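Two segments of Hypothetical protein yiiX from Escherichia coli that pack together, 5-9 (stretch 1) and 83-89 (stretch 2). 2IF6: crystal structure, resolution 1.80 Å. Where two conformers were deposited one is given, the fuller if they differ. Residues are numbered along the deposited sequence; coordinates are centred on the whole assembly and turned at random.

Stretch 1, residues 5-9: PQTGD
Stretch 2 (83-89) QQQKLAQ

A tight turn packs against one face of an α-helix, chiefly through van der Waals contact centred on Thr 7 and Gln 84, with a single water as the polar link and no direct hydrogen bond between the two stretches.

Residues 83-89 lie within a longer helix, with phi from -55° to -72° and psi from -32° to -49°. Its backbone bonds include Leu 87 N to Gln 83 O at 3.0 Å, Ala 88 N to Gln 84 O at 2.9 Å and Gln 89 N to Gln 85 O at 3.1 Å. The helical repeat brings Gln 84, Leu 87 and Ala 88 to the side that meets the turn, whereas the CA-to-CB bond of Gln 85 points away.

Stretch 1 enters in extended form, Pro 5 at phi/psi -54/138 and Gln 6 at -132/148, then makes a type II turn from Gln 6 to Asp 9. Thr 7 (-57/133) and Gly 8 (98/-21) occupy its central positions, and Asp 9 (-59/135) leaves it. The turn is closed by Asp 9 N donating to Gln 6 O at 3.0 Å. Asp 9, with chi1 -68° and chi2 -7°, reinforces it: its carboxylate accepts a hydrogen bond from Gln 6 N to Asp 9 OD2 at 3.1 Å, so this acidic residue ties the turn together without touching the helix segment.

The register is set by Thr 7 CA and Gln 84 CA, 5.6 Å apart. Both CA-to-CB bonds point toward the opposing stretch, and Thr 7 CB lies 4.0 Å from Gln 84 CB. Thr 7 O also rests 3.5 Å from Gln 84 CG, against the aliphatic part of the glutamine. Threonine suits this position because it is short and two-faced: in the m rotamer (chi1 -67°) its methyl faces the helix, with Thr 7 CG2 4.4 Å from Ala 88 CB and 4.5 Å from Leu 87 CB, while OG1 is hydrogen-bonded elsewhere in the structure. Ala 88, whose CA-to-CB bond points sideways, offers its methyl at this distance, an apolar partner for the threonine methyl.

Gln 84 adopts m and t for chi1 and chi2, with chi3 at 17°. Its methylenes supply apolar surface and its amide supplies polarity. Water 1 joins the stretches, accepting from Thr 7 N at 3.0 Å and donating to Gln 84 OE1 at 2.8 Å, thereby satisfying a backbone NH that finds no direct partner across the contact. Gln 6 (chi1 m, chi2 t, chi3 9°) points its CA-to-CB bond sideways; Gln 6 OE1 comes only within 4.0 Å of Gln 84 NE2, too far for a hydrogen bond.

Gly 8 lies close to Leu 87, whose m,t rotamer (chi1 -71°, chi2 164°) places Leu 87 CD1 3.7 Å from Gly 8 CA. An ideal CB on Gly 8 would fall 2.9 Å from that methyl and would also jam against Thr 7 O. Glycine therefore meets both demands, the positive phi of the turn and the close packing of the leucine.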

# COMPACT_ATOMS: atom_id res chain seq x y z
N PRO A 5 -8.35 -15.61 -3.71
CA PRO A 5 -8.44 -14.25 -3.19
C PRO A 5 -9.56 -14.10 -2.18
O PRO A 5 -10.66 -14.69 -2.36
CB PRO A 5 -8.70 -13.39 -4.45
CG PRO A 5 -8.00 -14.19 -5.57
CD PRO A 5 -8.29 -15.63 -5.19
N GLN A 6 -9.26 -13.38 -1.11
CA GLN A 6 -10.25 -13.05 -0.08
C GLN A 6 -10.17 -11.58 0.25
O GLN A 6 -9.08 -11.00 0.23
CB GLN A 6 -10.04 -13.89 1.20
CG GLN A 6 -10.30 -15.39 1.00
CD GLN A 6 -9.82 -16.27 2.16
OE1 GLN A 6 -9.43 -15.78 3.19
NE2 GLN A 6 -9.84 -17.58 1.97
N THR A 7 -11.31 -10.99 0.59
CA THR A 7 -11.37 -9.59 0.97
C THR A 7 -10.43 -9.34 2.16
O THR A 7 -10.43 -10.12 3.15
CB THR A 7 -12.80 -9.20 1.40
OG1 THR A 7 -13.68 -9.27 0.26
CG2 THR A 7 -12.78 -7.77 1.97
N GLY A 8 -9.65 -8.28 2.06
CA GLY A 8 -8.62 -8.02 3.05
C GLY A 8 -7.20 -8.45 2.69
O GLY A 8 -6.27 -7.94 3.32
N ASP A 9 -7.00 -9.38 1.74
CA ASP A 9 -5.64 -9.78 1.34
C ASP A 9 -4.90 -8.54 0.86
O ASP A 9 -5.48 -7.70 0.13
CB ASP A 9 -5.63 -10.83 0.20
CG ASP A 9 -6.18 -12.17 0.61
OD1 ASP A 9 -6.48 -12.38 1.84
OD2 ASP A 9 -6.34 -13.01 -0.30
N GLN A 83 -15.41 -9.91 9.69
CA GLN A 83 -14.21 -9.05 9.58
C GLN A 83 -14.07 -8.53 8.15
O GLN A 83 -13.90 -7.34 7.94
CB GLN A 83 -12.97 -9.82 10.01
CG GLN A 83 -12.91 -10.06 11.52
CD GLN A 83 -11.73 -10.88 11.93
OE1 GLN A 83 -11.51 -11.99 11.43
NE2 GLN A 83 -10.95 -10.35 12.87
N GLN A 84 -14.18 -9.43 7.17
CA GLN A 84 -14.13 -9.05 5.76
C GLN A 84 -15.17 -7.97 5.37
O GLN A 84 -14.82 -7.01 4.68
CB GLN A 84 -14.26 -10.32 4.91
CG GLN A 84 -13.08 -11.28 5.03
CD GLN A 84 -13.32 -12.56 4.19
OE1 GLN A 84 -14.17 -12.57 3.32
NE2 GLN A 84 -12.58 -13.61 4.46
N GLN A 85 -16.42 -8.14 5.81
CA GLN A 85 -17.50 -7.16 5.59
C GLN A 85 -17.19 -5.81 6.26
O GLN A 85 -17.62 -4.76 5.77
CB GLN A 85 -18.85 -7.68 6.13
CG GLN A 85 -19.48 -8.76 5.24
CD GLN A 85 -20.66 -9.50 5.88
OE1 GLN A 85 -21.06 -9.24 7.03
NE2 GLN A 85 -21.22 -10.45 5.12
N LYS A 86 -16.48 -5.83 7.38
CA LYS A 86 -16.10 -4.55 8.00
C LYS A 86 -15.01 -3.83 7.20
O LYS A 86 -15.06 -2.59 7.04
CB LYS A 86 -15.70 -4.73 9.46
CG LYS A 86 -16.88 -5.04 10.37
CD LYS A 86 -16.41 -5.36 11.78
CE LYS A 86 -17.60 -5.72 12.68
NZ LYS A 86 -17.15 -5.95 14.09
N LEU A 87 -14.04 -4.58 6.69
CA LEU A 87 -13.00 -3.98 5.80
C LEU A 87 -13.64 -3.41 4.55
O LEU A 87 -13.35 -2.26 4.18
CB LEU A 87 -11.93 -5.01 5.40
CG LEU A 87 -10.99 -5.44 6.53
CD1 LEU A 87 -10.29 -6.70 6.08
CD2 LEU A 87 -9.99 -4.35 7.00
N ALA A 88 -14.50 -4.20 3.92
CA ALA A 88 -15.20 -3.73 2.71
C ALA A 88 -15.98 -2.43 2.95
O ALA A 88 -15.90 -1.50 2.13
CB ALA A 88 -16.09 -4.84 2.16
N GLN A 89 -16.73 -2.37 4.06
CA GLN A 89 -17.55 -1.22 4.48
C GLN A 89 -16.73 0.05 4.71
O GLN A 89 -17.09 1.15 4.27
CB GLN A 89 -18.24 -1.59 5.80
CG GLN A 89 -19.39 -0.69 6.26
CD GLN A 89 -20.15 -1.26 7.48
OE1 GLN A 89 -19.54 -1.79 8.44
NE2 GLN A 89 -21.48 -1.14 7.46
O HOH W 1 -13.61 -12.86 0.64